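Local coordinates for aerobactin synthase IucA (Klebsiella pneumoniae subsp. pneumoniae, PDB 5JM7), which probably joins citrate to N6-acetyl-N6-hydroxylysine in an ATP-dependent condensation, a step in building the siderophore aerobactin, at residues A[325-330]-A[446-451]. Sequence-based numbering, arbitrary orientation.
Sequences MQEDGW and RDCQGS
Glu-327 reaches across to the turn that begins at Asp-447, and its OE2 takes a weak hydrogen bond from the backbone N of Cys-448, 3.2 Å long and bent to 149° at the hydrogen. The same oxygen accepts a hydrogen bond from a bridging water, O to OE2 3.0 Å, and forms a salt bridge with Arg-349 of strand 345-350. Asp-447 OD1 lies 4.3 Å from Glu-327 OE2; Arg-349 on the glutamate, and a long, weak ion pair from Lys-278 to the aspartate, probably ease the repulsion between them. The water in turn accepts from Asp-447 N (2.9 Å), linking that backbone to the carboxylate; its link to Met-325 O is modelled too short to be trusted.

This junction lies where strands 322-324 and 439-445, parallel neighbours at one side of a four-stranded mixed sheet, run out. Beyond it, segment 325-330 continues into strand 329-334 of the seven-stranded sheet, while 446-451 makes a tight turn, Gly-450 N bonding back to Asp-447 O. Ser-451 OG, 2.7 Å from Cys-448 O, donates to that carbonyl and braces the turn.

Van der Waals contact fills the rest. Cys-448 points toward segment 325-330, its CB alongside the Glu-327 carboxylate, 3.7 Å from OE1; with chi1 at -65°, SG swings beside its own backbone N and comes to 3.4 Å from Met-325 O. Met-325 and Arg-446 run side by side in the same direction, SD against CB at 3.9 Å, and the extended arginine carries its guanidinium onward to Gln-429 O and Glu-142.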
loop_
_atom_site.group_PDB
_atom_site.type_symbol
_atom_site.label_atom_id
_atom_site.label_comp_id
_atom_site.label_asym_id
_atom_site.label_seq_id
_atom_site.Cartn_x
_atom_site.Cartn_y
_atom_site.Cartn_z
ATOM N N MET A 325 -3.995 -25.135 8.282
ATOM C CA MET A 325 -2.604 -24.866 7.900
ATOM C C MET A 325 -1.814 -26.166 7.989
ATOM O O MET A 325 -1.367 -26.569 9.072
ATOM C CB MET A 325 -1.974 -23.799 8.786
ATOM C CG MET A 325 -2.455 -22.399 8.535
ATOM S SD MET A 325 -1.738 -21.309 9.753
ATOM C CE MET A 325 -2.354 -19.742 9.146
ATOM N N GLN A 326 -1.610 -26.811 6.839
ATOM C CA GLN A 326 -0.925 -28.098 6.814
ATOM C C GLN A 326 0.566 -27.930 7.125
ATOM O O GLN A 326 1.190 -26.910 6.795
ATOM C CB GLN A 326 -1.090 -28.777 5.454
ATOM C CG GLN A 326 -2.495 -29.169 5.050
ATOM C CD GLN A 326 -3.171 -30.121 6.050
ATOM O OE1 GLN A 326 -2.497 -30.908 6.750
ATOM N NE2 GLN A 326 -4.508 -30.146 6.023
ATOM N N GLU A 327 1.129 -28.928 7.798
ATOM C CA GLU A 327 2.560 -29.013 8.080
ATOM C C GLU A 327 3.101 -30.136 7.192
ATOM O O GLU A 327 3.286 -31.274 7.635
ATOM C CB GLU A 327 2.774 -29.293 9.537
ATOM C CG GLU A 327 2.204 -28.196 10.414
ATOM C CD GLU A 327 2.209 -28.533 11.901
ATOM O OE1 GLU A 327 2.605 -29.662 12.271
ATOM O OE2 GLU A 327 1.719 -27.701 12.694
ATOM N N ASP A 328 3.325 -29.813 5.913
ATOM C CA ASP A 328 3.615 -30.800 4.882
ATOM C C ASP A 328 5.095 -30.839 4.494
ATOM O O ASP A 328 5.432 -31.257 3.380
ATOM C CB ASP A 328 2.736 -30.542 3.660
ATOM C CG ASP A 328 2.971 -29.168 3.032
ATOM O OD1 ASP A 328 3.932 -28.436 3.407
ATOM O OD2 ASP A 328 2.178 -28.815 2.146
ATOM N N GLY A 329 5.984 -30.421 5.388
ATOM C CA GLY A 329 7.400 -30.618 5.162
ATOM C C GLY A 329 8.151 -30.469 6.459
ATOM O O GLY A 329 7.696 -29.781 7.377
ATOM N N TRP A 330 9.310 -31.125 6.542
ATOM C CA TRP A 330 10.169 -31.011 7.716
ATOM C C TRP A 330 11.580 -31.381 7.300
ATOM O O TRP A 330 11.786 -31.969 6.240
ATOM C CB TRP A 330 9.701 -31.933 8.847
ATOM C CG TRP A 330 9.746 -33.380 8.491
ATOM C CD1 TRP A 330 8.793 -34.097 7.809
ATOM C CD2 TRP A 330 10.779 -34.305 8.828
ATOM N NE1 TRP A 330 9.185 -35.411 7.685
ATOM C CE2 TRP A 330 10.396 -35.569 8.308
ATOM C CE3 TRP A 330 12.000 -34.189 9.511
ATOM C CZ2 TRP A 330 11.191 -36.711 8.446
ATOM C CZ3 TRP A 330 12.796 -35.320 9.644
ATOM C CH2 TRP A 330 12.380 -36.574 9.118
ATOM N N ARG A 446 -4.470 -24.396 13.215
ATOM C CA ARG A 446 -3.053 -24.736 13.092
ATOM C C ARG A 446 -2.623 -25.552 14.299
ATOM O O ARG A 446 -3.233 -25.486 15.367
ATOM C CB ARG A 446 -2.116 -23.511 13.008
ATOM C CG ARG A 446 -2.133 -22.737 14.264
ATOM C CD ARG A 446 -1.155 -21.560 14.338
ATOM N NE ARG A 446 -1.393 -20.909 15.621
ATOM C CZ ARG A 446 -0.973 -19.697 15.946
ATOM N NH1 ARG A 446 -0.303 -18.969 15.065
ATOM N NH2 ARG A 446 -1.277 -19.199 17.141
ATOM N N ASP A 447 -1.533 -26.291 14.096
ATOM C CA ASP A 447 -0.854 -27.213 15.005
ATOM C C ASP A 447 -1.371 -28.613 14.729
ATOM O O ASP A 447 -2.127 -29.185 15.522
ATOM C CB ASP A 447 -1.019 -26.867 16.485
ATOM C CG ASP A 447 -0.105 -27.693 17.367
ATOM O OD1 ASP A 447 0.695 -28.484 16.829
ATOM O OD2 ASP A 447 -0.156 -27.540 18.596
ATOM N N CYS A 448 -0.947 -29.172 13.595
ATOM C CA CYS A 448 -1.351 -30.505 13.177
ATOM C C CYS A 448 -0.862 -31.599 14.114
ATOM O O CYS A 448 -1.253 -32.756 13.947
ATOM C CB CYS A 448 -0.848 -30.739 11.767
ATOM S SG CYS A 448 -1.646 -29.628 10.603
ATOM N N GLN A 449 -0.023 -31.269 15.092
ATOM C CA GLN A 449 0.350 -32.240 16.106
ATOM C C GLN A 449 -0.784 -32.466 17.090
ATOM O O GLN A 449 -0.778 -33.474 17.808
ATOM C CB GLN A 449 1.625 -31.762 16.823
ATOM C CG GLN A 449 2.810 -31.637 15.849
ATOM C CD GLN A 449 4.069 -31.034 16.476
ATOM O OE1 GLN A 449 4.016 -30.361 17.511
ATOM N NE2 GLN A 449 5.206 -31.231 15.807
ATOM N N GLY A 450 -1.765 -31.562 17.119
ATOM C CA GLY A 450 -2.939 -31.722 17.951
ATOM C C GLY A 450 -4.085 -32.391 17.225
ATOM O O GLY A 450 -5.256 -32.137 17.527
ATOM N N SER A 451 -3.768 -33.255 16.265
ATOM C CA SER A 451 -4.771 -34.027 15.549
ATOM C C SER A 451 -4.717 -35.500 15.959
ATOM O O SER A 451 -3.689 -36.008 16.426
ATOM C CB SER A 451 -4.590 -33.881 14.031
ATOM O OG SER A 451 -3.330 -34.390 13.617
HETATM O O HOH W 1 -0.548 -26.347 11.351
#